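Side-chain contacts in lipolytic enzyme (Clostridium thermocellum, PDB 2VPT), which removes acetyl groups from xylan, acting as the catalytic domain of a cellulosomal family 3 carbohydrate esterase: residues L89-N94 and S108-Q113; F124-Y129 and N189-Y194; M9-S14 and N76-T81. All coordinates share one frame; numbering follows the deposited sequence.

Interaction 1 (L89-N94 and S108-Q113)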
loop_
_atom_site.group_PDB
_atom_site.type_symbol
_atom_site.label_atom_id
_atom_site.label_comp_id
_atom_site.label_asym_id
_atom_site.label_seq_id
_atom_site.Cartn_x
_atom_site.Cartn_y
_atom_site.Cartn_z
ATOM N N LEU A 89 9.937 -5.008 -14.196
ATOM C CA LEU A 89 8.920 -6.049 -14.025
ATOM C C LEU A 89 9.414 -7.120 -13.053
ATOM O O LEU A 89 10.482 -7.695 -13.229
ATOM C CB LEU A 89 8.588 -6.662 -15.394
ATOM C CG LEU A 89 7.518 -7.751 -15.396
ATOM C CD1 LEU A 89 6.171 -7.185 -14.972
ATOM C CD2 LEU A 89 7.414 -8.406 -16.755
ATOM N N TRP A 90 8.618 -7.401 -12.037
ATOM C CA TRP A 90 8.965 -8.381 -11.023
ATOM C C TRP A 90 7.682 -9.110 -10.664
ATOM O O TRP A 90 6.872 -8.624 -9.863
ATOM C CB TRP A 90 9.611 -7.684 -9.812
ATOM C CG TRP A 90 10.138 -8.615 -8.773
ATOM C CD1 TRP A 90 10.275 -9.970 -8.871
ATOM C CD2 TRP A 90 10.604 -8.266 -7.467
ATOM N NE1 TRP A 90 10.774 -10.481 -7.706
ATOM C CE2 TRP A 90 11.010 -9.451 -6.832
ATOM C CE3 TRP A 90 10.728 -7.061 -6.774
ATOM C CZ2 TRP A 90 11.516 -9.462 -5.544
ATOM C CZ3 TRP A 90 11.244 -7.086 -5.496
ATOM C CH2 TRP A 90 11.629 -8.268 -4.898
ATOM N N ILE A 91 7.486 -10.286 -11.272
ATOM C CA ILE A 91 6.175 -10.932 -11.226
ATOM C C ILE A 91 6.280 -12.438 -11.423
ATOM O O ILE A 91 7.248 -12.940 -12.003
ATOM C CB ILE A 91 5.270 -10.293 -12.303
ATOM C CG1 ILE A 91 3.775 -10.500 -12.034
ATOM C CG2 ILE A 91 5.666 -10.742 -13.693
ATOM C CD1 ILE A 91 3.239 -9.775 -10.809
ATOM N N GLY A 92 5.290 -13.155 -10.892
ATOM C CA GLY A 92 5.126 -14.597 -11.131
ATOM C C GLY A 92 5.211 -15.455 -9.901
ATOM O O GLY A 92 4.851 -16.632 -9.940
ATOM N N GLY A 93 5.652 -14.895 -8.786
ATOM C CA GLY A 93 5.709 -15.637 -7.554
ATOM C C GLY A 93 4.332 -16.106 -7.121
ATOM O O GLY A 93 4.187 -17.204 -6.586
ATOM N N ASN A 94 3.320 -15.272 -7.335
ATOM C CA ASN A 94 1.980 -15.642 -6.927
ATOM C C ASN A 94 1.407 -16.713 -7.851
ATOM O O ASN A 94 0.610 -17.546 -7.394
ATOM C CB ASN A 94 1.035 -14.445 -6.830
ATOM C CG ASN A 94 1.362 -13.546 -5.669
ATOM O OD1 ASN A 94 1.389 -12.318 -5.810
ATOM N ND2 ASN A 94 1.627 -14.133 -4.531
ATOM N N SER A 108 6.707 -15.135 -20.564
ATOM C CA SER A 108 7.184 -14.932 -21.924
ATOM C C SER A 108 6.184 -14.109 -22.713
ATOM O O SER A 108 6.544 -13.165 -23.410
ATOM C CB SER A 108 7.389 -16.293 -22.609
ATOM O OG SER A 108 7.932 -16.124 -23.915
ATOM N N ASN A 109 4.909 -14.475 -22.605
ATOM C CA ASN A 109 3.857 -13.765 -23.315
ATOM C C ASN A 109 3.673 -12.329 -22.821
ATOM O O ASN A 109 3.383 -11.435 -23.605
ATOM C CB ASN A 109 2.522 -14.526 -23.231
ATOM C CG ASN A 109 2.543 -15.824 -23.997
ATOM O OD1 ASN A 109 3.415 -16.049 -24.848
ATOM N ND2 ASN A 109 1.602 -16.701 -23.680
ATOM N N LEU A 110 3.812 -12.126 -21.511
ATOM C CA LEU A 110 3.713 -10.782 -20.949
ATOM C C LEU A 110 4.836 -9.871 -21.450
ATOM O O LEU A 110 4.584 -8.721 -21.763
ATOM C CB LEU A 110 3.693 -10.863 -19.418
ATOM C CG LEU A 110 3.712 -9.518 -18.674
ATOM C CD1 LEU A 110 2.545 -8.633 -19.102
ATOM C CD2 LEU A 110 3.653 -9.783 -17.181
ATOM N N ILE A 111 6.053 -10.391 -21.543
ATOM C CA ILE A 111 7.172 -9.629 -22.108
ATOM C C ILE A 111 6.842 -9.216 -23.541
ATOM O O ILE A 111 6.978 -8.059 -23.913
ATOM C CB ILE A 111 8.495 -10.436 -22.052
ATOM C CG1 ILE A 111 8.949 -10.608 -20.586
ATOM C CG2 ILE A 111 9.594 -9.768 -22.905
ATOM C CD1 ILE A 111 9.978 -11.699 -20.392
ATOM N N ASP A 112 6.376 -10.173 -24.339
ATOM C CA ASP A 112 6.007 -9.877 -25.726
ATOM C C ASP A 112 4.920 -8.815 -25.796
ATOM O O ASP A 112 4.977 -7.906 -26.617
ATOM C CB ASP A 112 5.502 -11.130 -26.452
ATOM C CG ASP A 112 6.593 -12.170 -26.692
ATOM O OD1 ASP A 112 7.783 -11.884 -26.456
ATOM O OD2 ASP A 112 6.236 -13.292 -27.124
ATOM N N GLN A 113 3.933 -8.936 -24.916
ATOM C CA GLN A 113 2.822 -7.994 -24.868
ATOM C C GLN A 113 3.273 -6.565 -24.582
ATOM O O GLN A 113 2.816 -5.618 -25.204
ATOM C CB GLN A 113 1.821 -8.439 -23.803
ATOM C CG GLN A 113 0.607 -7.534 -23.674
ATOM C CD GLN A 113 -0.321 -7.974 -22.544
ATOM O OE1 GLN A 113 -0.242 -9.096 -22.072
ATOM N NE2 GLN A 113 -1.197 -7.086 -22.114
#
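Leu89 and Leu110 reach toward each other tip to tip, methyl against methyl, with CD2 of Leu89 4.0 Å from CD2 of Leu110. That same Leu110 methyl also takes the branch of Ile91, whose CG2 lies 4.1 Å from CD2 of Leu110. The two approaches differ: Leu110 meets Leu89 head on, but crosses Ile91 at about a right angle, touching it with the end of one branch. One methyl of the helix is therefore shared between two residues of segment 89-94, and the contact is wholly apolar and buried.

Both leucines are extended away from their backbones. CG of Leu110 stands anti to the backbone N (chi1 175°), which carries its two methyls out from the helix toward the sheet, and Leu89 uses the same first torsion to cover the remaining distance. The reach is needed because the backbones stay well apart, the CA of Leu89 and the CA of Ile111 being 9.0 Å from each other.

Just beyond Ile91 the chain turns into a new helix. Gly92 occupies the N-cap position, at backbone angles (phi 118°) that glycine readily adopts. The turn is held by two tyrosine hydroxyls, Tyr138 OH bonding to Ile91 O and Tyr128 OH to Gly93 N. Residues 92-94 read Gly-Gly-Asn, which fits the glycine- and asparagine-containing block of SGNH hydrolases.

The pair joins the first strand of a beta-alpha-beta unit to its connecting helix: strand 86-90 leads through helices 93-99 and 104-117 into the parallel strand 122-126. Leu110 and Ile91 both also rest on Ile71 of helix 68-82, while Ile111 turns to Leu123 and Val125 of strand 122-126 and to Ile145 of helix 142-151.

Interaction 2 (F124-Y129 and N189-Y194)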
loop_
_atom_site.group_PDB
_atom_site.type_symbol
_atom_site.label_atom_id
_atom_site.label_comp_id
_atom_site.label_asym_id
_atom_site.label_seq_id
_atom_site.Cartn_x
_atom_site.Cartn_y
_atom_site.Cartn_z
ATOM N N PHE A 124 13.246 -4.421 -17.849
ATOM C CA PHE A 124 14.017 -5.230 -16.919
ATOM C C PHE A 124 13.088 -6.234 -16.274
ATOM O O PHE A 124 11.989 -5.882 -15.855
ATOM C CB PHE A 124 14.660 -4.345 -15.849
ATOM C CG PHE A 124 15.732 -3.446 -16.383
ATOM C CD1 PHE A 124 17.016 -3.909 -16.499
ATOM C CD2 PHE A 124 15.452 -2.163 -16.816
ATOM C CE1 PHE A 124 18.020 -3.111 -17.000
ATOM C CE2 PHE A 124 16.462 -1.355 -17.330
ATOM C CZ PHE A 124 17.745 -1.838 -17.413
ATOM N N VAL A 125 13.538 -7.483 -16.213
ATOM C CA VAL A 125 12.772 -8.586 -15.638
ATOM C C VAL A 125 13.585 -9.201 -14.514
ATOM O O VAL A 125 14.713 -9.649 -14.747
ATOM C CB VAL A 125 12.439 -9.646 -16.697
ATOM C CG1 VAL A 125 11.678 -10.813 -16.050
ATOM C CG2 VAL A 125 11.611 -9.011 -17.831
ATOM N N ALA A 126 13.009 -9.240 -13.313
ATOM C CA ALA A 126 13.668 -9.767 -12.122
ATOM C C ALA A 126 13.211 -11.171 -11.730
ATOM O O ALA A 126 12.050 -11.536 -11.928
ATOM C CB ALA A 126 13.435 -8.833 -10.946
ATOM N N ASP A 127 14.130 -11.944 -11.156
ATOM C CA ASP A 127 13.749 -13.102 -10.352
ATOM C C ASP A 127 13.598 -12.710 -8.869
ATOM O O ASP A 127 13.638 -11.513 -8.546
ATOM C CB ASP A 127 14.669 -14.311 -10.609
ATOM C CG ASP A 127 16.056 -14.171 -10.038
ATOM O OD1 ASP A 127 16.406 -13.105 -9.499
ATOM O OD2 ASP A 127 16.808 -15.177 -10.130
ATOM N N TYR A 128 13.378 -13.678 -7.985
ATOM C CA TYR A 128 13.087 -13.427 -6.579
ATOM C C TYR A 128 14.247 -13.783 -5.664
ATOM O O TYR A 128 15.053 -14.667 -5.944
ATOM C CB TYR A 128 11.844 -14.229 -6.144
ATOM C CG TYR A 128 10.549 -13.708 -6.708
ATOM C CD1 TYR A 128 9.679 -12.993 -5.919
ATOM C CD2 TYR A 128 10.184 -13.942 -8.038
ATOM C CE1 TYR A 128 8.475 -12.518 -6.426
ATOM C CE2 TYR A 128 8.997 -13.461 -8.545
ATOM C CZ TYR A 128 8.150 -12.732 -7.737
ATOM O OH TYR A 128 6.948 -12.267 -8.251
ATOM N N TYR A 129 14.312 -13.091 -4.533
ATOM C CA TYR A 129 15.128 -13.555 -3.417
ATOM C C TYR A 129 14.645 -14.974 -3.070
ATOM O O TYR A 129 13.480 -15.306 -3.272
ATOM C CB TYR A 129 15.018 -12.596 -2.223
ATOM C CG TYR A 129 13.608 -12.341 -1.756
ATOM C CD1 TYR A 129 13.053 -13.098 -0.739
ATOM C CD2 TYR A 129 12.815 -11.357 -2.357
ATOM C CE1 TYR A 129 11.757 -12.892 -0.314
ATOM C CE2 TYR A 129 11.511 -11.143 -1.944
ATOM C CZ TYR A 129 10.985 -11.909 -0.917
ATOM O OH TYR A 129 9.691 -11.701 -0.477
ATOM N N ASN A 189 19.967 -2.426 -4.166
ATOM C CA ASN A 189 21.356 -2.423 -4.643
ATOM C C ASN A 189 21.588 -3.315 -5.844
ATOM O O ASN A 189 22.384 -2.980 -6.718
ATOM C CB ASN A 189 22.321 -2.670 -3.491
ATOM C CG ASN A 189 22.582 -1.374 -2.710
ATOM O OD1 ASN A 189 21.879 -1.051 -1.775
ATOM N ND2 ASN A 189 23.555 -0.598 -3.169
ATOM N N ILE A 190 20.840 -4.420 -5.930
ATOM C CA ILE A 190 20.951 -5.315 -7.077
ATOM C C ILE A 190 20.253 -4.700 -8.299
ATOM O O ILE A 190 20.787 -4.729 -9.399
ATOM C CB ILE A 190 20.429 -6.720 -6.754
ATOM C CG1 ILE A 190 21.214 -7.342 -5.589
ATOM C CG2 ILE A 190 20.499 -7.618 -7.995
ATOM C CD1 ILE A 190 20.561 -8.554 -4.969
ATOM N N TRP A 191 19.066 -4.109 -8.127
ATOM C CA TRP A 191 18.488 -3.360 -9.230
ATOM C C TRP A 191 19.485 -2.324 -9.759
ATOM O O TRP A 191 19.636 -2.167 -10.968
ATOM C CB TRP A 191 17.219 -2.608 -8.812
ATOM C CG TRP A 191 15.956 -3.447 -8.679
ATOM C CD1 TRP A 191 15.407 -3.886 -7.525
ATOM C CD2 TRP A 191 15.094 -3.915 -9.737
ATOM N NE1 TRP A 191 14.253 -4.601 -7.783
ATOM C CE2 TRP A 191 14.043 -4.620 -9.133
ATOM C CE3 TRP A 191 15.107 -3.794 -11.129
ATOM C CZ2 TRP A 191 13.016 -5.223 -9.880
ATOM C CZ3 TRP A 191 14.096 -4.391 -11.867
ATOM C CH2 TRP A 191 13.062 -5.084 -11.239
ATOM N N TYR A 192 20.117 -1.574 -8.851
ATOM C CA TYR A 192 21.083 -0.567 -9.267
ATOM C C TYR A 192 22.190 -1.200 -10.113
ATOM O O TYR A 192 22.480 -0.735 -11.203
ATOM C CB TYR A 192 21.646 0.165 -8.049
ATOM C CG TYR A 192 22.642 1.255 -8.404
ATOM C CD1 TYR A 192 22.227 2.565 -8.589
ATOM C CD2 TYR A 192 23.987 0.961 -8.572
ATOM C CE1 TYR A 192 23.131 3.558 -8.910
ATOM C CE2 TYR A 192 24.896 1.947 -8.881
ATOM C CZ TYR A 192 24.460 3.234 -9.068
ATOM O OH TYR A 192 25.377 4.224 -9.382
ATOM N N LYS A 193 22.787 -2.255 -9.585
ATOM C CA LYS A 193 23.861 -2.972 -10.296
ATOM C C LYS A 193 23.499 -3.290 -11.744
ATOM O O LYS A 193 24.279 -3.063 -12.672
ATOM C CB LYS A 193 24.222 -4.238 -9.526
ATOM C CG LYS A 193 25.186 -5.186 -10.246
ATOM C CD LYS A 193 25.496 -6.387 -9.386
ATOM C CE LYS A 193 26.296 -7.414 -10.175
ATOM N NZ LYS A 193 26.599 -8.610 -9.383
ATOM N N TYR A 194 22.303 -3.837 -11.937
ATOM C CA TYR A 194 21.888 -4.322 -13.253
ATOM C C TYR A 194 21.266 -3.263 -14.157
ATOM O O TYR A 194 21.139 -3.474 -15.354
ATOM C CB TYR A 194 20.947 -5.539 -13.095
ATOM C CG TYR A 194 21.679 -6.815 -12.700
ATOM C CD1 TYR A 194 22.170 -7.677 -13.670
ATOM C CD2 TYR A 194 21.864 -7.174 -11.377
ATOM C CE1 TYR A 194 22.846 -8.820 -13.329
ATOM C CE2 TYR A 194 22.552 -8.337 -11.021
ATOM C CZ TYR A 194 23.041 -9.158 -12.013
ATOM O OH TYR A 194 23.723 -10.322 -11.701
#
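The indole of Trp191 presents its six-membered ring to strand 124-126 and is met there by two beta carbons. Phe124 CB sits at the ring's edge, near its plane, 4.0 Å from Trp191 CZ3. Ala126 CB approaches obliquely, 3.8 Å from Trp191 CH2 and equally close to CZ2 of the same ring. The rings of Tyr27 and Phe88 stack on the indole as well, so this tryptophan is packed by aromatic groups as well as by the strand. The ring of Tyr194, by contrast, has the carbonyl O of Ile190 at its edge, in its plane, one helical turn back.

This is the sheet-to-helix packing of the SGNH hydrolase fold, an alpha/beta/alpha sandwich, with the long helix 181-203 laid against strand 122-126, an inner strand of the sheet. The short segments run roughly antiparallel, at 142°, with axes 10.8 Å apart. Across that separation the strand offers a methyl and a methylene, and the indole reaches them from the helix. Trp191 leaves its backbone alongside the strand rather than straight at it; CG anti to the carbonyl carbon (chi1 -77°) then brings the far end of the indole up to Ala126 CB. Val125 points from the opposite side of the strand, away from the helix.

Tyr194 behaves differently from its neighbour. Its beta carbon heads for the strand, but the ring leads off, and its hydroxyl is bonded to Glu163, which also forms a salt bridge with Lys193. What Tyr194 gives the strand is its backbone: the Phe124 ring, with Thr195 and Ile198 packed on it too, comes up obliquely to the main-chain carbonyl, placing Phe124 CE1 3.5 Å from Tyr194 O.

Interaction 3 (M9-S14 and N76-T81)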
loop_
_atom_site.group_PDB
_atom_site.type_symbol
_atom_site.label_atom_id
_atom_site.label_comp_id
_atom_site.label_asym_id
_atom_site.label_seq_id
_atom_site.Cartn_x
_atom_site.Cartn_y
_atom_site.Cartn_z
HETATM N N MSE A 9 8.429 2.682 -14.678
HETATM C CA MSE A 9 7.236 2.099 -14.086
HETATM C C MSE A 9 7.583 0.792 -13.387
HETATM O O MSE A 9 7.853 -0.218 -14.048
HETATM C CB MSE A 9 6.181 1.832 -15.143
HETATM C CG MSE A 9 4.860 1.373 -14.528
HETATM SE SE MSE A 9 3.530 0.942 -15.836
HETATM C CE MSE A 9 3.213 2.067 -15.979
ATOM N N PRO A 10 7.567 0.791 -12.045
ATOM C CA PRO A 10 7.726 -0.474 -11.321
ATOM C C PRO A 10 6.432 -1.278 -11.358
ATOM O O PRO A 10 5.417 -0.816 -10.857
ATOM C CB PRO A 10 8.055 -0.026 -9.883
ATOM C CG PRO A 10 8.322 1.437 -9.976
ATOM C CD PRO A 10 7.486 1.930 -11.108
ATOM N N VAL A 11 6.477 -2.459 -11.963
ATOM C CA VAL A 11 5.302 -3.313 -12.137
ATOM C C VAL A 11 5.556 -4.611 -11.373
ATOM O O VAL A 11 6.570 -5.270 -11.579
ATOM C CB VAL A 11 5.047 -3.647 -13.617
ATOM C CG1 VAL A 11 3.869 -4.599 -13.748
ATOM C CG2 VAL A 11 4.810 -2.400 -14.397
ATOM N N GLY A 12 4.645 -5.002 -10.490
ATOM C CA GLY A 12 4.835 -6.249 -9.794
ATOM C C GLY A 12 3.735 -6.565 -8.822
ATOM O O GLY A 12 2.590 -6.081 -8.957
ATOM N N ASP A 13 4.104 -7.387 -7.841
ATOM C CA ASP A 13 3.190 -7.922 -6.842
ATOM C C ASP A 13 3.477 -7.294 -5.477
ATOM O O ASP A 13 3.869 -6.126 -5.419
ATOM C CB ASP A 13 3.242 -9.465 -6.868
ATOM C CG ASP A 13 4.631 -10.024 -6.675
ATOM O OD1 ASP A 13 5.493 -9.366 -6.031
ATOM O OD2 ASP A 13 4.878 -11.147 -7.180
ATOM N N SER A 14 3.290 -8.010 -4.379
ATOM C CA SER A 14 3.506 -7.393 -3.077
ATOM C C SER A 14 4.960 -7.016 -2.844
ATOM O O SER A 14 5.233 -6.210 -1.962
ATOM C CB SER A 14 3.014 -8.245 -1.926
ATOM O OG SER A 14 3.517 -9.527 -2.031
ATOM N N ASN A 76 -1.688 -2.937 -20.556
ATOM C CA ASN A 76 -1.776 -2.106 -21.759
ATOM C C ASN A 76 -2.282 -0.729 -21.396
ATOM O O ASN A 76 -1.794 0.279 -21.903
ATOM C CB ASN A 76 -2.710 -2.705 -22.807
ATOM C CG ASN A 76 -2.192 -3.986 -23.387
ATOM O OD1 ASN A 76 -1.127 -4.480 -23.016
ATOM N ND2 ASN A 76 -2.963 -4.548 -24.322
ATOM N N ASN A 77 -3.258 -0.686 -20.496
ATOM C CA ASN A 77 -3.794 0.591 -20.031
ATOM C C ASN A 77 -2.781 1.393 -19.222
ATOM O O ASN A 77 -2.654 2.613 -19.393
ATOM C CB ASN A 77 -5.071 0.380 -19.222
ATOM C CG ASN A 77 -6.172 -0.275 -20.036
ATOM O OD1 ASN A 77 -6.320 -0.014 -21.226
ATOM N ND2 ASN A 77 -6.956 -1.117 -19.388
ATOM N N TRP A 78 -2.056 0.709 -18.342
ATOM C CA TRP A 78 -1.045 1.375 -17.528
ATOM C C TRP A 78 0.049 1.972 -18.414
ATOM O O TRP A 78 0.483 3.101 -18.209
ATOM C CB TRP A 78 -0.422 0.387 -16.544
ATOM C CG TRP A 78 -1.389 -0.261 -15.610
ATOM C CD1 TRP A 78 -2.650 0.157 -15.291
ATOM C CD2 TRP A 78 -1.154 -1.429 -14.839
ATOM N NE1 TRP A 78 -3.219 -0.704 -14.399
ATOM C CE2 TRP A 78 -2.311 -1.673 -14.080
ATOM C CE3 TRP A 78 -0.062 -2.280 -14.698
ATOM C CZ2 TRP A 78 -2.419 -2.756 -13.213
ATOM C CZ3 TRP A 78 -0.177 -3.358 -13.835
ATOM C CH2 TRP A 78 -1.341 -3.581 -13.110
ATOM N N LEU A 79 0.514 1.202 -19.389
ATOM C CA LEU A 79 1.526 1.682 -20.322
ATOM C C LEU A 79 1.051 2.894 -21.108
ATOM O O LEU A 79 1.805 3.842 -21.302
ATOM C CB LEU A 79 1.915 0.558 -21.287
ATOM C CG LEU A 79 2.733 -0.576 -20.655
ATOM C CD1 LEU A 79 2.797 -1.799 -21.581
ATOM C CD2 LEU A 79 4.128 -0.098 -20.332
ATOM N N ASN A 80 -0.185 2.847 -21.589
ATOM C CA ASN A 80 -0.708 3.970 -22.366
ATOM C C ASN A 80 -0.925 5.205 -21.494
ATOM O O ASN A 80 -0.683 6.328 -21.930
ATOM C CB ASN A 80 -1.990 3.569 -23.099
ATOM C CG ASN A 80 -1.719 2.673 -24.309
ATOM O OD1 ASN A 80 -2.519 1.787 -24.633
ATOM N ND2 ASN A 80 -0.589 2.897 -24.975
ATOM N N THR A 81 -1.356 5.003 -20.250
ATOM C CA THR A 81 -1.598 6.106 -19.334
ATOM C C THR A 81 -0.305 6.793 -18.909
ATOM O O THR A 81 -0.216 8.022 -18.902
ATOM C CB THR A 81 -2.349 5.621 -18.086
ATOM O OG1 THR A 81 -3.655 5.164 -18.465
ATOM C CG2 THR A 81 -2.489 6.731 -17.050
#
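Met9 and Leu79 mark the nearest approach of the backbones, CA to CA 8.5 Å, where strand 9-12 and helix 76-81 run almost antiparallel at 171° with their axes 11.0 Å apart. Met9, built as selenomethionine, bridges much of that gap. With CG anti to its backbone N (chi1 -173°) the chain extends straight at the helix and crosses Trp78 at about a right angle, bringing SE of Met9 4.1 Å from CB of Trp78. Its terminal methyl is modelled too close to selenium, so the nearer approach of Met9 CE to the main chain of Trp78 is doubtful.

The far end of the same tryptophan serves the next inward-pointing residue: CG1 of Val11 lies at the edge of the indole, near its plane, 4.2 Å from CZ3 of Trp78. Trp78 thus spans both residues, its beta carbon against SE of Met9 and its benzene ring against Val11, while His63 meets the indole nearly parallel to it. Val11 is further packed by Ile71 and Ile75 of the same helix.

Beyond Val11 the strand delivers Gly12-Asp13-Ser14. Asp13 caps the following helix through OD1 and Cys15 N, and Ser14 OG is hydrogen-bonded to His178 NE2. This is consistent with the GDS block and probable catalytic serine of the SGNH hydrolases.

In the fold
All three contacts anchor helices on one sheet, in which strand 86-90 lies between strands 5-12 and 122-126. Interactions 1 and 3 are about 11 Å apart, centre to centre, and share a layer of helices: Gln113 NE2 bonds to Asn76 OD1 at 2.8 Å. Interaction 2 packs the other face, its centre about 14 Å from interaction 1 and 17 Å from interaction 3. Ser14 lies just past the C-terminal end of strand 5-12, and with His178 and Asp175 probably forms the catalytic triad; nearby, Tyr128 OH is 2.6 Å from Asp13 OD2, joining interactions 2 and 3. The calcium ion, held by Asp43, Phe44, Asp57 and Asp59, is about 10 Å from the Met9 side chain.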